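Local coordinates for odorant binding protein OBP69a (Ceratitis capitata, PDB 6HHE) that probably binds odorants and, as a secreted protein, is likely to carry these small molecules in insect olfaction, at residues N62-D67 with E105-T110; N16-E21 with L52-L57. All blocks are in the same frame, centred on the assembly; numbering follows the deposited sequence.

Contact 1 (N62-D67 with E105-T110); sequences NIVHLD and ECYIKT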
# COMPACT_ATOMS: atom_id res chain seq x y z
N ASN A 62 -13.14 1.72 5.80
CA ASN A 62 -11.88 2.41 5.48
C ASN A 62 -10.96 2.50 6.70
O ASN A 62 -10.26 3.50 6.88
CB ASN A 62 -12.13 3.80 4.91
CG ASN A 62 -12.95 3.76 3.67
OD1 ASN A 62 -12.89 2.81 2.89
ND2 ASN A 62 -13.75 4.80 3.46
N ILE A 63 -10.95 1.47 7.54
CA ILE A 63 -10.01 1.39 8.65
C ILE A 63 -8.96 0.35 8.31
O ILE A 63 -9.28 -0.74 7.82
CB ILE A 63 -10.71 1.07 9.98
CG1 ILE A 63 -11.43 2.32 10.49
CG2 ILE A 63 -9.70 0.66 11.02
CD1 ILE A 63 -12.90 2.23 10.38
N VAL A 64 -7.70 0.70 8.54
CA VAL A 64 -6.59 -0.17 8.18
C VAL A 64 -6.25 -1.09 9.34
O VAL A 64 -6.16 -0.64 10.49
CB VAL A 64 -5.39 0.70 7.78
CG1 VAL A 64 -4.18 -0.17 7.45
CG2 VAL A 64 -5.80 1.61 6.61
N HIS A 65 -5.99 -2.35 9.03
CA HIS A 65 -5.65 -3.36 10.04
C HIS A 65 -4.36 -4.06 9.65
O HIS A 65 -4.33 -5.25 9.40
CB HIS A 65 -6.78 -4.36 10.20
CG HIS A 65 -8.10 -3.73 10.45
ND1 HIS A 65 -8.42 -3.14 11.66
CD2 HIS A 65 -9.19 -3.59 9.66
CE1 HIS A 65 -9.65 -2.66 11.60
NE2 HIS A 65 -10.14 -2.92 10.40
N LEU A 66 -3.28 -3.29 9.58
CA LEU A 66 -2.00 -3.88 9.23
C LEU A 66 -1.56 -4.91 10.27
O LEU A 66 -0.81 -5.84 9.95
CB LEU A 66 -0.98 -2.76 9.10
CG LEU A 66 0.31 -3.15 8.39
CD1 LEU A 66 0.04 -3.25 6.90
CD2 LEU A 66 1.35 -2.10 8.61
N ASP A 67 -2.02 -4.76 11.52
CA ASP A 67 -1.64 -5.72 12.54
C ASP A 67 -2.11 -7.13 12.22
O ASP A 67 -1.60 -8.07 12.83
CB ASP A 67 -2.14 -5.22 13.89
CG ASP A 67 -3.63 -4.93 13.92
OD1 ASP A 67 -4.25 -4.47 12.94
OD2 ASP A 67 -4.21 -5.14 15.00
N GLU A 105 1.56 6.99 2.45
CA GLU A 105 2.52 8.08 2.59
C GLU A 105 3.19 8.01 3.95
O GLU A 105 4.42 8.21 4.06
CB GLU A 105 1.85 9.44 2.41
CG GLU A 105 1.62 9.76 0.97
CD GLU A 105 1.07 11.15 0.78
OE1 GLU A 105 0.09 11.51 1.47
OE2 GLU A 105 1.65 11.89 -0.05
N CYS A 106 2.41 7.72 5.00
CA CYS A 106 2.98 7.56 6.33
C CYS A 106 3.93 6.35 6.37
O CYS A 106 5.04 6.43 6.93
CB CYS A 106 1.85 7.46 7.34
SG CYS A 106 2.49 7.25 9.04
N TYR A 107 3.53 5.23 5.77
CA TYR A 107 4.43 4.06 5.73
C TYR A 107 5.75 4.38 5.07
O TYR A 107 6.80 3.92 5.54
CB TYR A 107 3.78 2.91 4.97
CG TYR A 107 2.56 2.28 5.57
CD1 TYR A 107 2.24 2.37 6.94
CD2 TYR A 107 1.74 1.52 4.75
CE1 TYR A 107 1.12 1.71 7.44
CE2 TYR A 107 0.58 0.88 5.24
CZ TYR A 107 0.31 0.97 6.58
OH TYR A 107 -0.84 0.31 6.99
N ILE A 108 5.73 5.16 3.99
CA ILE A 108 6.95 5.47 3.23
C ILE A 108 7.88 6.32 4.08
O ILE A 108 9.11 6.12 4.06
CB ILE A 108 6.53 6.17 1.95
CG1 ILE A 108 5.95 5.17 0.94
CG2 ILE A 108 7.75 6.94 1.33
CD1 ILE A 108 5.15 5.83 -0.21
N LYS A 109 7.30 7.26 4.85
CA LYS A 109 8.11 8.08 5.77
C LYS A 109 8.69 7.25 6.90
O LYS A 109 9.83 7.50 7.34
CB LYS A 109 7.27 9.22 6.38
CG LYS A 109 6.95 10.34 5.40
CD LYS A 109 6.19 11.47 6.09
CE LYS A 109 5.79 12.54 5.08
NZ LYS A 109 4.97 11.95 3.98
N THR A 110 7.95 6.21 7.35
CA THR A 110 8.32 5.43 8.53
C THR A 110 9.35 4.36 8.22
O THR A 110 10.31 4.20 8.98
CB THR A 110 7.06 4.81 9.12
OG1 THR A 110 6.19 5.91 9.47
CG2 THR A 110 7.36 3.96 10.36

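Contact 2 (N16-E21 with L52-L57); sequences NLCIKE and LDKIGL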
# COMPACT_ATOMS: atom_id res chain seq x y z
N ASN A 16 -1.63 -7.55 -11.22
CA ASN A 16 -2.34 -7.55 -12.50
C ASN A 16 -3.79 -7.16 -12.32
O ASN A 16 -4.30 -6.31 -13.05
CB ASN A 16 -2.30 -8.93 -13.16
CG ASN A 16 -3.34 -9.07 -14.32
OD1 ASN A 16 -3.19 -8.41 -15.35
ND2 ASN A 16 -4.38 -9.92 -14.14
N LEU A 17 -4.51 -7.88 -11.44
CA LEU A 17 -5.92 -7.60 -11.21
C LEU A 17 -6.14 -6.15 -10.85
O LEU A 17 -7.02 -5.47 -11.41
CB LEU A 17 -6.47 -8.47 -10.07
CG LEU A 17 -6.75 -9.95 -10.30
CD1 LEU A 17 -7.32 -10.51 -9.00
CD2 LEU A 17 -7.71 -10.11 -11.43
N CYS A 18 -5.31 -5.64 -9.94
CA CYS A 18 -5.54 -4.28 -9.47
C CYS A 18 -5.18 -3.24 -10.53
O CYS A 18 -5.86 -2.22 -10.64
CB CYS A 18 -4.77 -4.03 -8.19
SG CYS A 18 -5.49 -4.84 -6.71
N ILE A 19 -4.16 -3.50 -11.35
CA ILE A 19 -3.91 -2.64 -12.50
C ILE A 19 -5.13 -2.59 -13.41
O ILE A 19 -5.55 -1.51 -13.84
CB ILE A 19 -2.66 -3.09 -13.25
CG1 ILE A 19 -1.44 -2.77 -12.41
CG2 ILE A 19 -2.61 -2.43 -14.62
CD1 ILE A 19 -0.16 -3.38 -12.94
N LYS A 20 -5.72 -3.75 -13.72
CA LYS A 20 -6.79 -3.76 -14.70
C LYS A 20 -8.03 -3.08 -14.13
O LYS A 20 -8.73 -2.36 -14.85
CB LYS A 20 -7.12 -5.19 -15.14
CG LYS A 20 -6.05 -5.81 -16.00
CD LYS A 20 -6.52 -7.21 -16.43
CE LYS A 20 -5.75 -7.70 -17.64
NZ LYS A 20 -4.31 -7.72 -17.35
N GLU A 21 -8.26 -3.28 -12.83
CA GLU A 21 -9.44 -2.79 -12.14
C GLU A 21 -9.40 -1.27 -11.96
O GLU A 21 -10.46 -0.63 -11.99
CB GLU A 21 -9.55 -3.52 -10.79
CG GLU A 21 -10.74 -3.19 -9.93
CD GLU A 21 -10.76 -3.97 -8.61
OE1 GLU A 21 -10.31 -5.14 -8.55
OE2 GLU A 21 -11.29 -3.41 -7.63
N LEU A 52 -4.35 -3.20 -0.80
CA LEU A 52 -4.66 -3.38 0.62
C LEU A 52 -5.93 -4.20 0.81
O LEU A 52 -6.01 -5.05 1.71
CB LEU A 52 -4.83 -2.02 1.31
CG LEU A 52 -3.56 -1.22 1.42
CD1 LEU A 52 -3.90 0.12 2.06
CD2 LEU A 52 -2.46 -1.90 2.25
N ASP A 53 -6.93 -3.97 -0.04
CA ASP A 53 -8.20 -4.67 0.10
C ASP A 53 -8.05 -6.14 -0.26
O ASP A 53 -8.60 -7.00 0.44
CB ASP A 53 -9.24 -3.98 -0.77
CG ASP A 53 -10.57 -4.72 -0.76
OD1 ASP A 53 -11.33 -4.56 0.21
OD2 ASP A 53 -10.83 -5.48 -1.71
N LYS A 54 -7.26 -6.44 -1.30
CA LYS A 54 -7.05 -7.82 -1.74
C LYS A 54 -6.34 -8.64 -0.67
O LYS A 54 -6.59 -9.85 -0.54
CB LYS A 54 -6.22 -7.85 -3.03
CG LYS A 54 -6.97 -7.94 -4.40
CD LYS A 54 -8.33 -7.36 -4.40
CE LYS A 54 -8.88 -7.25 -5.84
NZ LYS A 54 -10.05 -6.36 -5.99
N ILE A 55 -5.44 -8.01 0.07
CA ILE A 55 -4.71 -8.68 1.15
C ILE A 55 -5.52 -8.73 2.43
O ILE A 55 -5.17 -9.47 3.36
CB ILE A 55 -3.36 -8.00 1.36
CG1 ILE A 55 -2.56 -8.00 0.07
CG2 ILE A 55 -2.52 -8.72 2.45
CD1 ILE A 55 -1.34 -7.23 0.13
N GLY A 56 -6.62 -8.02 2.50
CA GLY A 56 -7.42 -7.97 3.71
C GLY A 56 -7.03 -6.94 4.74
O GLY A 56 -7.42 -7.09 5.90
N LEU A 57 -6.29 -5.90 4.36
CA LEU A 57 -5.73 -4.94 5.32
C LEU A 57 -6.55 -3.67 5.51
O LEU A 57 -6.16 -2.82 6.33
CB LEU A 57 -4.30 -4.57 4.91
CG LEU A 57 -3.46 -5.82 4.76
CD1 LEU A 57 -2.12 -5.44 4.27
CD2 LEU A 57 -3.33 -6.55 6.11

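Contact 1 (N62-D67 with E105-T110)
Tyr107 sets its CG anti to its carbonyl carbon (chi1 -66°), which sends the phenol out from helix 96-110 toward the loop. Leu66 in turn carries CG anti to the backbone N (chi1 -165°), and its isobutyl group meets the phenol from the opposite direction. Val64 approaches in the same way, with CG1 leading. The CA atoms of Leu66 and Tyr107 are 10.8 Å apart, and the length of the tyrosine side chain covers most of that gap.

The phenol oxygen is where the three residues meet. Tyr107 OH lies 3.4 Å from Val64 CG1. It also lies 3.6 Å from Leu66 CD2, while Leu66 CD1 is 3.7 Å from the same OH. The hydroxyl thus reaches the loop among methyl groups, and no hydrogen bond crosses the contact. Leu66 CD2 also touches the ring carbon Tyr107 CZ at 3.8 Å, coming in obliquely. An alanine at Leu66 would keep CB near the hydroxyl, but without CG and its two methyls a gap is likely to open beside the ring and leave the phenol freer to shift.

All three touching residues are buried, and the segments bury about 113 Å² between them. Leu66 also packs on Leu84 of helix 78-88, and Tyr107 on Leu115 of helix 112-121. Near the end of helix 96-110, Thr110 OG1 donates to Cys106 O at 2.8 Å, from above the carbonyl plane. The same oxygen accepts from Thr110 N at 2.9 Å.

Cys106 is bonded to Cys88, which ties this helix to helix 78-88. A linking loop packed through apolar side chains onto disulfide-tied helices fits the compact all-helical fold of insect odorant-binding proteins.

Contact 2 (N16-E21 with L52-L57)
Lys54 NZ donates to Glu21 OE1 at 2.8 Å, and this bond is also a salt bridge. OE1 offers its syn lone pair, on the side of the second oxygen. The grip is still uneven, since Glu21 OE2 is 3.6 Å from Lys54 NZ. Glu21 is deposited in two conformers, so the bridge may be held only part of the time.

The two side chains reach toward each other from opposite directions. Glu21 is extended, with CG anti to the backbone N (chi1 -178°). Lys54 instead bends close to its base (chi2 28°) and then runs straight to NZ. Its aliphatic part passes the disulfide: Lys54 CG is 4.1 Å from Cys18 SG. Lys54 also touches Leu14 of helix 10-22.

Cys18 is buried, whereas Glu21 and Lys54 are exposed. Cys18 is bonded to Cys50, so a covalent link already joins helix 10-22 to helix 42-55. Cys18 packs on Phe47 and Val51 as well.

Just past Lys54, helix 42-55 ends in a Schellman motif. Leu57 N bonds to Leu52 O at 2.8 Å, and Gly56 N to Asp53 O at 3.0 Å. Gly56 has a positive phi (87°), at which a CB would press on the carbonyl O of Ile55.

Lys54 sits in the last turn of helix 42-55, where the partial negative charge of a helix's C-terminal end would probably favour a positive side chain. Being on the surface and held by one oxygen, the salt bridge is likely to add modestly to a junction made mainly by the disulfide and the apolar groups beside it.

How the contacts relate
Contact 2 closes before contact 1 opens along the chain, and their centres lie about 16 Å apart, on opposite sides of the chain's centre. They meet where 52-57 faces 62-67. His65 N is 2.7 Å from Leu57 O, a probable hydrogen bond, and Val64 CG1 packs 3.5 Å from that oxygen. Leu66 CD1 lies 4.1 Å from Leu57 CD1. Leu66 thus touches both the end of contact 2 and Tyr107 of contact 1. The 2-(2-methoxyethoxy)ethanol pocket includes Ile80, Glu83, Asn111 and Ile114. Contact 1 is linked to it by sequence: Leu84, which Leu66 touches, follows Glu83, and Asn111 follows segment 105-110.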